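Local atomic coordinates of tryptophan halogenase superfamily (PDB entry 6FRL), a protein that is a flavin-dependent halogenase that prefers bromination over chlorination, probably acting on electron-rich aromatic substrates with reduced flavin. Residues R394-L399 / L451-G456; L246-A251 / T409-D414; G276-I281 / A305-H310; D128-A133 / E482-I487. All coordinates share one frame; numbering follows the deposited sequence.

Contact 1 of 4, residues R394-L399 / L451-G456; sequences RDFIIL and LAIYDG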
loop_
_atom_site.group_PDB
_atom_site.type_symbol
_atom_site.label_atom_id
_atom_site.label_comp_id
_atom_site.label_asym_id
_atom_site.label_seq_id
_atom_site.Cartn_x
_atom_site.Cartn_y
_atom_site.Cartn_z
ATOM N N ARG B 394 11.099 14.147 -1.193
ATOM C CA ARG B 394 11.972 14.875 -2.131
ATOM C C ARG B 394 11.374 15.024 -3.553
ATOM O O ARG B 394 11.255 16.139 -4.075
ATOM C CB ARG B 394 13.331 14.182 -2.198
ATOM C CG ARG B 394 14.367 14.814 -3.118
ATOM C CD ARG B 394 15.401 13.781 -3.487
ATOM N NE ARG B 394 14.817 12.630 -4.185
ATOM C CZ ARG B 394 15.478 11.510 -4.475
ATOM N NH1 ARG B 394 16.756 11.386 -4.131
ATOM N NH2 ARG B 394 14.855 10.510 -5.109
ATOM N N ASP B 395 10.996 13.895 -4.150
ATOM C CA ASP B 395 10.401 13.861 -5.492
ATOM C C ASP B 395 9.137 14.702 -5.606
ATOM O O ASP B 395 8.971 15.413 -6.586
ATOM C CB ASP B 395 10.100 12.416 -5.921
ATOM C CG ASP B 395 11.361 11.617 -6.201
ATOM O OD1 ASP B 395 12.484 12.147 -6.017
ATOM O OD2 ASP B 395 11.223 10.448 -6.592
ATOM N N PHE B 396 8.242 14.631 -4.622
ATOM C CA PHE B 396 7.080 15.520 -4.636
ATOM C C PHE B 396 7.500 16.984 -4.628
ATOM O O PHE B 396 6.941 17.777 -5.390
ATOM C CB PHE B 396 6.133 15.204 -3.461
ATOM C CG PHE B 396 4.800 15.901 -3.527
ATOM C CD1 PHE B 396 3.958 15.708 -4.618
ATOM C CD2 PHE B 396 4.352 16.694 -2.471
ATOM C CE1 PHE B 396 2.700 16.339 -4.672
ATOM C CE2 PHE B 396 3.110 17.318 -2.522
ATOM C CZ PHE B 396 2.284 17.139 -3.637
ATOM N N ILE B 397 8.487 17.341 -3.783
ATOM C CA ILE B 397 8.987 18.735 -3.728
ATOM C C ILE B 397 9.610 19.166 -5.081
ATOM O O ILE B 397 9.287 20.214 -5.616
ATOM C CB ILE B 397 9.972 18.954 -2.545
ATOM C CG1 ILE B 397 9.182 18.873 -1.228
ATOM C CG2 ILE B 397 10.670 20.309 -2.661
ATOM C CD1 ILE B 397 10.012 18.674 0.014
ATOM N N ILE B 398 10.481 18.327 -5.626
ATOM C CA ILE B 398 11.094 18.570 -6.930
ATOM C C ILE B 398 10.060 18.931 -8.027
ATOM O O ILE B 398 10.241 19.922 -8.766
ATOM C CB ILE B 398 11.925 17.338 -7.369
ATOM C CG1 ILE B 398 13.196 17.259 -6.527
ATOM C CG2 ILE B 398 12.293 17.432 -8.859
ATOM C CD1 ILE B 398 13.937 15.952 -6.645
ATOM N N LEU B 399 8.991 18.134 -8.115
ATOM C CA LEU B 399 7.939 18.326 -9.118
ATOM C C LEU B 399 7.449 19.761 -9.207
ATOM O O LEU B 399 7.186 20.239 -10.323
ATOM C CB LEU B 399 6.730 17.385 -8.870
ATOM C CG LEU B 399 5.655 17.374 -9.961
ATOM C CD1 LEU B 399 6.203 16.839 -11.269
ATOM C CD2 LEU B 399 4.439 16.588 -9.552
ATOM N N LEU B 451 -2.217 14.837 -8.338
ATOM C CA LEU B 451 -3.249 15.464 -9.171
ATOM C C LEU B 451 -3.336 16.970 -8.967
ATOM O O LEU B 451 -3.390 17.711 -9.940
ATOM C CB LEU B 451 -4.607 14.837 -8.917
ATOM C CG LEU B 451 -5.797 15.281 -9.776
ATOM C CD1 LEU B 451 -5.496 15.263 -11.273
ATOM C CD2 LEU B 451 -7.010 14.387 -9.511
ATOM N N ALA B 452 -3.328 17.422 -7.712
ATOM C CA ALA B 452 -3.415 18.865 -7.409
ATOM C C ALA B 452 -2.243 19.643 -8.012
ATOM O O ALA B 452 -2.394 20.781 -8.481
ATOM C CB ALA B 452 -3.481 19.103 -5.907
ATOM N N ILE B 453 -1.065 19.028 -7.985
ATOM C CA ILE B 453 0.114 19.677 -8.534
ATOM C C ILE B 453 0.093 19.622 -10.077
ATOM O O ILE B 453 0.325 20.648 -10.740
ATOM C CB ILE B 453 1.400 19.088 -7.924
ATOM C CG1 ILE B 453 1.363 19.201 -6.367
ATOM C CG2 ILE B 453 2.643 19.768 -8.510
ATOM C CD1 ILE B 453 0.988 20.558 -5.788
ATOM N N TYR B 454 -0.244 18.456 -10.648
ATOM C CA TYR B 454 -0.329 18.361 -12.108
ATOM C C TYR B 454 -1.302 19.424 -12.631
ATOM O O TYR B 454 -0.939 20.224 -13.501
ATOM C CB TYR B 454 -0.726 16.961 -12.589
ATOM C CG TYR B 454 0.318 15.868 -12.355
ATOM C CD1 TYR B 454 1.631 16.036 -12.742
ATOM C CD2 TYR B 454 -0.036 14.639 -11.771
ATOM C CE1 TYR B 454 2.578 15.016 -12.545
ATOM C CE2 TYR B 454 0.886 13.627 -11.560
ATOM C CZ TYR B 454 2.196 13.817 -11.945
ATOM O OH TYR B 454 3.133 12.821 -11.768
ATOM N N ASP B 455 -2.486 19.483 -12.034
ATOM C CA ASP B 455 -3.495 20.444 -12.450
ATOM C C ASP B 455 -3.104 21.883 -12.172
ATOM O O ASP B 455 -3.327 22.759 -13.004
ATOM C CB ASP B 455 -4.850 20.146 -11.802
ATOM C CG ASP B 455 -5.797 21.269 -11.942
ATOM O OD1 ASP B 455 -6.268 21.439 -13.078
ATOM O OD2 ASP B 455 -6.032 21.989 -10.930
ATOM N N GLY B 456 -2.520 22.147 -11.014
ATOM C CA GLY B 456 -2.038 23.509 -10.678
ATOM C C GLY B 456 -1.016 24.083 -11.654
ATOM O O GLY B 456 -1.028 25.279 -11.936
#
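D395 OD1, on the residue next to F396, is gripped by two nitrogens of R394: NE and NH2 each lie 3.0 Å from D395 OD1. The guanidinium comes side-on, and both donors reach the syn side of that oxygen from the same face of the carboxylate, tilted well out of its plane. N-H...O angles near 140° mark both bonds as bent, as two N-H groups converge on one atom. D395 OD2 is engaged separately, by R392 and T423. The interface itself is apolar. Helix 376-402 runs almost parallel to helix 447-456 here, the short axes 15° apart at 11.1 Å, a helix-helix packing within the C-terminal helical part of the halogenase fold. I453 bridges that spacing with two branches: CG1 meets F396 CZ at 3.5 Å, and CG2 lies 3.8 Å from L399 CD2. A chi1 of -56° sets CG2 opposite the backbone N and CG1 opposite the carbonyl carbon, sending them to L399 and F396 respectively. L399 and I453 run alongside each other with opposite headings, whereas L399 and Y454 cross nearly at a right angle, L399 CD2 reaching Y454 CE1 at 3.9 Å. F396 also stacks on F445, and Y454 on W431.

Contact 2 of 4, residues L246-A251 / T409-D414; sequences LPCDAA and TDFWRD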
loop_
_atom_site.group_PDB
_atom_site.type_symbol
_atom_site.label_atom_id
_atom_site.label_comp_id
_atom_site.label_asym_id
_atom_site.label_seq_id
_atom_site.Cartn_x
_atom_site.Cartn_y
_atom_site.Cartn_z
ATOM N N LEU B 246 17.839 20.037 -5.796
ATOM C CA LEU B 246 17.018 21.161 -5.319
ATOM C C LEU B 246 17.858 22.425 -5.312
ATOM O O LEU B 246 18.887 22.455 -4.644
ATOM C CB LEU B 246 16.497 20.856 -3.910
ATOM C CG LEU B 246 15.489 19.699 -3.894
ATOM C CD1 LEU B 246 15.439 18.961 -2.567
ATOM C CD2 LEU B 246 14.106 20.187 -4.267
ATOM N N PRO B 247 17.443 23.467 -6.056
ATOM C CA PRO B 247 18.316 24.646 -6.191
ATOM C C PRO B 247 18.537 25.433 -4.888
ATOM O O PRO B 247 19.686 25.764 -4.557
ATOM C CB PRO B 247 17.579 25.517 -7.206
ATOM C CG PRO B 247 16.141 25.134 -7.096
ATOM C CD PRO B 247 16.122 23.681 -6.682
ATOM N N CYS B 248 17.455 25.701 -4.151
ATOM C CA CYS B 248 17.504 26.623 -3.031
ATOM C C CYS B 248 18.400 26.092 -1.903
ATOM O O CYS B 248 18.435 24.881 -1.612
ATOM C CB CYS B 248 16.105 26.959 -2.542
ATOM S SG CYS B 248 15.122 27.817 -3.796
ATOM N N ASP B 249 19.158 27.018 -1.316
ATOM C CA ASP B 249 20.211 26.694 -0.348
ATOM C C ASP B 249 20.270 27.643 0.876
ATOM O O ASP B 249 21.210 27.582 1.646
ATOM C CB ASP B 249 21.555 26.669 -1.089
ATOM C CG ASP B 249 22.027 28.057 -1.514
ATOM O OD1 ASP B 249 21.204 28.939 -1.816
ATOM O OD2 ASP B 249 23.249 28.278 -1.543
ATOM N N ALA B 250 19.253 28.485 1.072
ATOM C CA ALA B 250 19.223 29.407 2.203
ATOM C C ALA B 250 17.795 29.838 2.492
ATOM O O ALA B 250 16.900 29.655 1.643
ATOM C CB ALA B 250 20.057 30.630 1.894
ATOM N N ALA B 251 17.583 30.418 3.675
ATOM C CA ALA B 251 16.286 30.955 4.018
ATOM C C ALA B 251 16.337 32.048 5.089
ATOM O O ALA B 251 17.190 32.019 5.980
ATOM C CB ALA B 251 15.373 29.832 4.484
ATOM N N THR B 409 13.030 34.824 -14.961
ATOM C CA THR B 409 14.453 34.712 -14.563
ATOM C C THR B 409 15.104 33.380 -14.939
ATOM O O THR B 409 14.427 32.432 -15.321
ATOM C CB THR B 409 14.689 34.930 -13.047
ATOM O OG1 THR B 409 13.885 34.014 -12.304
ATOM C CG2 THR B 409 14.358 36.360 -12.613
ATOM N N ASP B 410 16.431 33.337 -14.846
ATOM C CA ASP B 410 17.197 32.135 -15.161
ATOM C C ASP B 410 16.970 30.997 -14.181
ATOM O O ASP B 410 17.030 29.815 -14.573
ATOM C CB ASP B 410 18.715 32.438 -15.228
ATOM C CG ASP B 410 19.140 33.130 -16.534
ATOM O OD1 ASP B 410 18.279 33.416 -17.408
ATOM O OD2 ASP B 410 20.357 33.383 -16.661
ATOM N N PHE B 411 16.759 31.358 -12.911
ATOM C CA PHE B 411 16.418 30.405 -11.862
ATOM C C PHE B 411 15.307 29.443 -12.325
ATOM O O PHE B 411 15.458 28.209 -12.256
ATOM C CB PHE B 411 15.975 31.165 -10.609
ATOM C CG PHE B 411 15.483 30.274 -9.500
ATOM C CD1 PHE B 411 16.380 29.587 -8.708
ATOM C CD2 PHE B 411 14.123 30.113 -9.267
ATOM C CE1 PHE B 411 15.930 28.752 -7.701
ATOM C CE2 PHE B 411 13.670 29.293 -8.258
ATOM C CZ PHE B 411 14.570 28.610 -7.477
ATOM N N TRP B 412 14.230 30.038 -12.833
ATOM C CA TRP B 412 13.028 29.312 -13.219
ATOM C C TRP B 412 13.147 28.508 -14.530
ATOM O O TRP B 412 12.620 27.395 -14.583
ATOM C CB TRP B 412 11.798 30.251 -13.218
ATOM C CG TRP B 412 11.369 30.703 -11.813
ATOM C CD1 TRP B 412 11.402 31.978 -11.310
ATOM C CD2 TRP B 412 10.872 29.880 -10.746
ATOM N NE1 TRP B 412 10.953 32.002 -10.009
ATOM C CE2 TRP B 412 10.623 30.726 -9.638
ATOM C CE3 TRP B 412 10.619 28.511 -10.613
ATOM C CZ2 TRP B 412 10.122 30.245 -8.434
ATOM C CZ3 TRP B 412 10.124 28.032 -9.427
ATOM C CH2 TRP B 412 9.883 28.893 -8.349
ATOM N N ARG B 413 13.825 29.030 -15.558
ATOM C CA ARG B 413 14.145 28.219 -16.770
ATOM C C ARG B 413 14.928 26.968 -16.391
ATOM O O ARG B 413 14.625 25.858 -16.856
ATOM C CB ARG B 413 14.983 28.986 -17.802
ATOM C CG ARG B 413 14.280 30.139 -18.497
ATOM C CD ARG B 413 15.254 30.907 -19.396
ATOM N NE ARG B 413 14.702 32.206 -19.812
ATOM C CZ ARG B 413 14.836 33.378 -19.165
ATOM N NH1 ARG B 413 15.536 33.491 -18.048
ATOM N NH2 ARG B 413 14.272 34.476 -19.650
ATOM N N ASP B 414 15.947 27.160 -15.558
ATOM C CA ASP B 414 16.801 26.063 -15.143
ATOM C C ASP B 414 16.034 25.000 -14.407
ATOM O O ASP B 414 16.243 23.817 -14.656
ATOM C CB ASP B 414 17.953 26.556 -14.257
ATOM C CG ASP B 414 19.010 27.335 -15.030
ATOM O OD1 ASP B 414 18.938 27.434 -16.283
ATOM O OD2 ASP B 414 19.917 27.846 -14.348
#
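A classic beta bulge, in which D249 and A250 both pair with F293, opens strand 250-257 of the large mixed sheet, and the loop leading into it packs on the first turn of helix 410-417. The motif at the interface is a cysteine sulfur-aromatic contact. C248 SG lies 5.0 Å from the centroid of the F411 ring and 69° off its normal, an oblique approach, and its nearest ring atom is F411 CZ, 3.8 Å from C248 SG. Beside it, P247 crosses F411 at about a right angle: P247 CB and P247 CG are each 3.7 Å from F411 CE1. The distal end of the phenyl ring therefore takes both partners. What brings it there is the first torsion of F411, whose CG is anti to the backbone N (chi1 175°), carrying the ring out from the helix; P247 CA and F411 CA, the nearest CA pair of the two segments, are 8.3 Å apart. On the loop side, C248 also touches V292 of the neighbouring strand and Y401 of helix 376-402, which places the sulfur between sheet and helices. T409 holds the N-cap position without a side-chain capping bond; its OG1 instead bonds S274 O, and W412 NE1 bonds R273 O, so the start of the helix is tied to the hairpin at 273-274. The sequence neighbours F411 and W412 pack on each other as well, F411 CD2 sitting 3.5 Å above the plane of the W412 ring, over its centre.

Contact 3 of 4, residues G276-I281 / A305-H310; sequences GWQWGI and AELMPH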
loop_
_atom_site.group_PDB
_atom_site.type_symbol
_atom_site.label_atom_id
_atom_site.label_comp_id
_atom_site.label_asym_id
_atom_site.label_seq_id
_atom_site.Cartn_x
_atom_site.Cartn_y
_atom_site.Cartn_z
ATOM N N GLY B 276 13.260 31.758 -5.787
ATOM C CA GLY B 276 12.779 30.965 -4.652
ATOM C C GLY B 276 11.347 31.325 -4.327
ATOM O O GLY B 276 10.593 31.731 -5.213
ATOM N N TRP B 277 10.974 31.217 -3.055
ATOM C CA TRP B 277 9.571 31.377 -2.669
ATOM C C TRP B 277 9.362 31.824 -1.204
ATOM O O TRP B 277 10.176 31.575 -0.330
ATOM C CB TRP B 277 8.808 30.057 -2.968
ATOM C CG TRP B 277 9.379 28.863 -2.287
ATOM C CD1 TRP B 277 10.368 28.051 -2.752
ATOM C CD2 TRP B 277 9.003 28.348 -1.009
ATOM N NE1 TRP B 277 10.645 27.046 -1.832
ATOM C CE2 TRP B 277 9.831 27.218 -0.746
ATOM C CE3 TRP B 277 8.066 28.735 -0.049
ATOM C CZ2 TRP B 277 9.731 26.470 0.419
ATOM C CZ3 TRP B 277 7.969 27.986 1.114
ATOM C CH2 TRP B 277 8.813 26.868 1.344
ATOM N N GLN B 278 8.232 32.473 -0.967
ATOM C CA GLN B 278 7.874 33.031 0.316
ATOM C C GLN B 278 6.742 32.221 0.965
ATOM O O GLN B 278 5.774 31.824 0.304
ATOM C CB GLN B 278 7.436 34.495 0.129
ATOM C CG GLN B 278 6.873 35.216 1.366
ATOM C CD GLN B 278 6.383 36.618 1.057
ATOM O OE1 GLN B 278 6.553 37.122 -0.052
ATOM N NE2 GLN B 278 5.789 37.269 2.043
ATOM N N TRP B 279 6.856 32.017 2.276
ATOM C CA TRP B 279 5.816 31.362 3.043
ATOM C C TRP B 279 5.075 32.354 3.971
ATOM O O TRP B 279 5.598 33.426 4.342
ATOM C CB TRP B 279 6.418 30.167 3.789
ATOM C CG TRP B 279 7.112 30.419 5.117
ATOM C CD1 TRP B 279 6.517 30.713 6.333
ATOM C CD2 TRP B 279 8.514 30.275 5.384
ATOM N NE1 TRP B 279 7.471 30.790 7.316
ATOM C CE2 TRP B 279 8.705 30.529 6.769
ATOM C CE3 TRP B 279 9.628 29.967 4.590
ATOM C CZ2 TRP B 279 9.968 30.488 7.375
ATOM C CZ3 TRP B 279 10.891 29.923 5.188
ATOM C CH2 TRP B 279 11.048 30.180 6.579
ATOM N N GLY B 280 3.854 31.978 4.324
ATOM C CA GLY B 280 2.996 32.799 5.149
ATOM C C GLY B 280 2.070 31.929 5.967
ATOM O O GLY B 280 1.079 31.442 5.454
ATOM N N ILE B 281 2.408 31.750 7.242
ATOM C CA ILE B 281 1.750 30.801 8.110
ATOM C C ILE B 281 0.987 31.576 9.188
ATOM O O ILE B 281 1.588 32.159 10.083
ATOM C CB ILE B 281 2.802 29.837 8.678
ATOM C CG1 ILE B 281 3.369 29.004 7.496
ATOM C CG2 ILE B 281 2.205 28.967 9.805
ATOM C CD1 ILE B 281 4.395 27.949 7.858
ATOM N N ALA B 305 14.768 42.430 0.252
ATOM C CA ALA B 305 13.944 43.303 -0.606
ATOM C C ALA B 305 12.682 42.618 -1.154
ATOM O O ALA B 305 11.670 43.279 -1.409
ATOM C CB ALA B 305 14.782 43.859 -1.761
ATOM N N GLU B 306 12.751 41.311 -1.363
ATOM C CA GLU B 306 11.565 40.531 -1.746
ATOM C C GLU B 306 10.650 40.212 -0.532
ATOM O O GLU B 306 9.419 40.322 -0.629
ATOM C CB GLU B 306 11.999 39.238 -2.458
ATOM C CG GLU B 306 12.892 39.455 -3.669
ATOM C CD GLU B 306 12.900 38.297 -4.640
ATOM O OE1 GLU B 306 13.205 37.148 -4.231
ATOM O OE2 GLU B 306 12.602 38.555 -5.824
ATOM N N LEU B 307 11.269 39.851 0.597
ATOM C CA LEU B 307 10.555 39.376 1.779
ATOM C C LEU B 307 9.882 40.500 2.552
ATOM O O LEU B 307 8.662 40.491 2.747
ATOM C CB LEU B 307 11.530 38.620 2.696
ATOM C CG LEU B 307 11.136 37.954 4.030
ATOM C CD1 LEU B 307 9.953 36.988 3.959
ATOM C CD2 LEU B 307 12.361 37.264 4.592
ATOM N N MET B 308 10.674 41.498 2.949
ATOM C CA MET B 308 10.258 42.476 3.990
ATOM C C MET B 308 9.129 43.439 3.609
ATOM O O MET B 308 8.386 43.844 4.492
ATOM C CB MET B 308 11.472 43.222 4.541
ATOM C CG MET B 308 12.489 42.299 5.254
ATOM S SD MET B 308 11.884 41.338 6.687
ATOM C CE MET B 308 11.276 42.674 7.699
ATOM N N PRO B 309 8.966 43.779 2.314
ATOM C CA PRO B 309 7.761 44.568 1.934
ATOM C C PRO B 309 6.441 43.809 1.837
ATOM O O PRO B 309 5.421 44.439 1.574
ATOM C CB PRO B 309 8.104 45.117 0.529
ATOM C CG PRO B 309 9.552 44.844 0.313
ATOM C CD PRO B 309 9.948 43.706 1.213
ATOM N N HIS B 310 6.453 42.479 2.012
ATOM C CA HIS B 310 5.269 41.624 1.741
ATOM C C HIS B 310 4.969 40.655 2.875
ATOM O O HIS B 310 4.439 39.566 2.635
ATOM C CB HIS B 310 5.469 40.821 0.436
ATOM C CG HIS B 310 5.589 41.680 -0.779
ATOM N ND1 HIS B 310 6.725 41.700 -1.567
ATOM C CD2 HIS B 310 4.724 42.571 -1.331
ATOM C CE1 HIS B 310 6.551 42.563 -2.553
ATOM N NE2 HIS B 310 5.351 43.111 -2.428
#
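Strand 276-282 is an inner strand of the seven-stranded mixed sheet, antiparallel to both neighbours, and segment 305-310, on helix 300-307 and the chain that follows, faces it. Q278 makes the polar link. A chi1 of 174° swings its CG to the far side from the backbone N, and the chain stays extended beyond CG, so the amide is carried straight off the strand to the backbone of H310. There Q278 NE2 donates to H310 O at 2.7 Å. The N-H...O angle is 144°; the acceptor lies in the plane of the amide, but the donor stands 55° out of the carbonyl plane, above it and not on a lone pair. The other end of the amide is also occupied: Q278 OE1 accepts from R273 NH2 on the adjacent strand. With both ends bonded, the rotation of the amide is fixed and its orientation is chemically supported. H310 is itself braced from within its segment. H310 ND1 donates to E306 O at 3.2 Å in a nearly straight bond, and H310 N reaches L307 O at 3.1 Å, two bonds that together hold the H310 backbone near the glutamine. Apolar packing is lighter, with L307 CD1 4.4 Å from Q278 CG. E306 turns its carboxylate to S274 OG, at the turn joining strands 268-273 and 276-282. Strands 268-273, 276-282 and 286-293 follow one another as an antiparallel beta meander, whose middle strand Q278 links to segment 305-310.

Contact 4 of 4, residues D128-A133 / E482-I487; sequences DAAPLA and EMRANI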
loop_
_atom_site.group_PDB
_atom_site.type_symbol
_atom_site.label_atom_id
_atom_site.label_comp_id
_atom_site.label_asym_id
_atom_site.label_seq_id
_atom_site.Cartn_x
_atom_site.Cartn_y
_atom_site.Cartn_z
ATOM N N ASP B 128 -16.067 22.930 -21.857
ATOM C CA ASP B 128 -16.203 23.333 -20.430
ATOM C C ASP B 128 -14.867 23.814 -19.787
ATOM O O ASP B 128 -13.833 23.124 -19.864
ATOM C CB ASP B 128 -16.735 22.146 -19.615
ATOM C CG ASP B 128 -17.208 22.533 -18.233
ATOM O OD1 ASP B 128 -16.732 23.542 -17.672
ATOM O OD2 ASP B 128 -18.089 21.812 -17.716
ATOM N N ALA B 129 -14.912 24.974 -19.127
ATOM C CA ALA B 129 -13.713 25.605 -18.540
ATOM C C ALA B 129 -13.628 25.586 -16.980
ATOM O O ALA B 129 -12.760 26.264 -16.404
ATOM C CB ALA B 129 -13.608 27.036 -19.060
ATOM N N ALA B 130 -14.509 24.809 -16.322
ATOM C CA ALA B 130 -14.545 24.740 -14.846
ATOM C C ALA B 130 -13.282 24.102 -14.250
ATOM O O ALA B 130 -12.966 22.956 -14.579
ATOM C CB ALA B 130 -15.765 23.973 -14.363
ATOM N N PRO B 131 -12.584 24.826 -13.346
ATOM C CA PRO B 131 -11.347 24.277 -12.803
ATOM C C PRO B 131 -11.595 22.961 -12.071
ATOM O O PRO B 131 -12.686 22.727 -11.538
ATOM C CB PRO B 131 -10.895 25.337 -11.789
ATOM C CG PRO B 131 -11.767 26.538 -11.993
ATOM C CD PRO B 131 -13.028 26.034 -12.619
ATOM N N LEU B 132 -10.591 22.094 -12.051
ATOM C CA LEU B 132 -10.698 20.858 -11.292
ATOM C C LEU B 132 -11.019 21.122 -9.783
ATOM O O LEU B 132 -11.759 20.338 -9.160
ATOM C CB LEU B 132 -9.423 20.046 -11.455
ATOM C CG LEU B 132 -9.343 18.732 -10.687
ATOM C CD1 LEU B 132 -10.206 17.672 -11.338
ATOM C CD2 LEU B 132 -7.892 18.319 -10.608
ATOM N N ALA B 133 -10.487 22.219 -9.234
ATOM C CA ALA B 133 -10.752 22.657 -7.850
ATOM C C ALA B 133 -12.228 22.934 -7.472
ATOM O O ALA B 133 -12.593 22.877 -6.292
ATOM C CB ALA B 133 -9.907 23.890 -7.541
ATOM N N GLU B 482 -24.164 19.640 -11.289
ATOM C CA GLU B 482 -24.762 19.285 -9.984
ATOM C C GLU B 482 -23.732 19.158 -8.836
ATOM O O GLU B 482 -23.956 19.673 -7.739
ATOM C CB GLU B 482 -25.581 17.992 -10.150
ATOM C CG GLU B 482 -26.271 17.404 -8.920
ATOM C CD GLU B 482 -27.164 16.190 -9.281
ATOM O OE1 GLU B 482 -27.475 15.990 -10.484
ATOM O OE2 GLU B 482 -27.568 15.411 -8.370
ATOM N N MET B 483 -22.614 18.463 -9.090
ATOM C CA MET B 483 -21.506 18.346 -8.133
ATOM C C MET B 483 -20.971 19.732 -7.801
ATOM O O MET B 483 -20.864 20.093 -6.646
ATOM C CB MET B 483 -20.367 17.513 -8.710
ATOM C CG MET B 483 -20.596 16.016 -8.624
ATOM S SD MET B 483 -19.157 15.006 -9.073
ATOM C CE MET B 483 -19.397 14.803 -10.822
ATOM N N ARG B 484 -20.647 20.484 -8.842
ATOM C CA ARG B 484 -20.067 21.817 -8.777
ATOM C C ARG B 484 -20.925 22.750 -7.913
ATOM O O ARG B 484 -20.421 23.506 -7.093
ATOM C CB ARG B 484 -19.920 22.321 -10.231
ATOM C CG ARG B 484 -19.122 23.575 -10.466
ATOM C CD ARG B 484 -18.582 23.658 -11.898
ATOM N NE ARG B 484 -19.612 23.887 -12.926
ATOM C CZ ARG B 484 -20.024 23.011 -13.843
ATOM N NH1 ARG B 484 -19.560 21.754 -13.904
ATOM N NH2 ARG B 484 -20.972 23.385 -14.696
ATOM N N ALA B 485 -22.233 22.629 -8.071
ATOM C CA ALA B 485 -23.206 23.380 -7.288
ATOM C C ALA B 485 -23.345 22.874 -5.840
ATOM O O ALA B 485 -23.402 23.699 -4.938
ATOM C CB ALA B 485 -24.560 23.365 -7.986
ATOM N N ASN B 486 -23.408 21.559 -5.610
ATOM C CA ASN B 486 -23.502 21.015 -4.233
ATOM C C ASN B 486 -22.384 21.579 -3.338
ATOM O O ASN B 486 -22.607 22.017 -2.206
ATOM C CB ASN B 486 -23.412 19.474 -4.199
ATOM C CG ASN B 486 -24.654 18.778 -4.773
ATOM O OD1 ASN B 486 -25.753 19.337 -4.792
ATOM N ND2 ASN B 486 -24.474 17.539 -5.259
ATOM N N ILE B 487 -21.169 21.556 -3.871
ATOM C CA ILE B 487 -20.010 22.130 -3.173
ATOM C C ILE B 487 -20.147 23.648 -2.955
ATOM O O ILE B 487 -19.920 24.131 -1.852
ATOM C CB ILE B 487 -18.670 21.765 -3.883
ATOM C CG1 ILE B 487 -18.352 20.304 -3.617
ATOM C CG2 ILE B 487 -17.522 22.654 -3.394
ATOM C CD1 ILE B 487 -17.199 19.772 -4.430
#
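A130 CB rests against the aliphatic part of R484, 3.8 Å from R484 CD and 4.1 Å from R484 NE. The second approach is ionic in character but loose: D128 OD2 lies 4.1 Å from R484 NH1, well out of the guanidinium plane, with carboxylate and guanidinium planes 86° apart. The guanidinium directs no hydrogen at D128 OD2, so only the charges attract, and the separation exceeds that of a salt bridge. The shape of R484 accounts for both approaches. Its chain leaves helix 473-492 extended and then bends at chi3 (70°), which presents CD to the alanine methyl and turns the charged end toward D128. The hydrogen-bonding partner of R484 NH1 is Y135 OH, a little further along the same connection. In the next shell, the D128 carboxylate is positioned by the backbone of A130: D128 OD1 accepts from A130 N at 2.9 Å with an N-H...O angle of 165°, an Asx turn that fixes the aspartate and the alanine relative to each other. A130 O receives W120 NE1, tying the turn back to helix 116-125, while the neighbouring M483 packs on F116 and Y135. The contact thus joins the linker between helices 116-125 and 137-143 to a late helix of the chain, at the protein surface. Chemically, R484 NH1 bonds to Y135 OH while D128 OD1 closes the Asx turn with A130 N; the attraction between their charges is probably weak and undirected.

Contacts 1, 2 and 3 form a connected series. L246 CD2 of contact 2 packs 3.8 Å from both I397 CG2 and I398 CG1 of contact 1, residues that sit on the same turns as F396 and L399 but take no part in the contact with 451-456. The centres of contacts 2 and 3 are about 15 Å apart, and both involve the same sheet; F411 CE2 comes 3.5 Å from G276 N. Contact 4 joins through contact 1: L132 CD2 lies 3.7 Å from D455 CB, with centres about 22 Å apart. From contacts 2 and 3 it is remote, the nearest atoms being about 20 Å and 19 Å away. Contact 1 thus touches contact 4 through the 128-133 loop and contact 2 through L246.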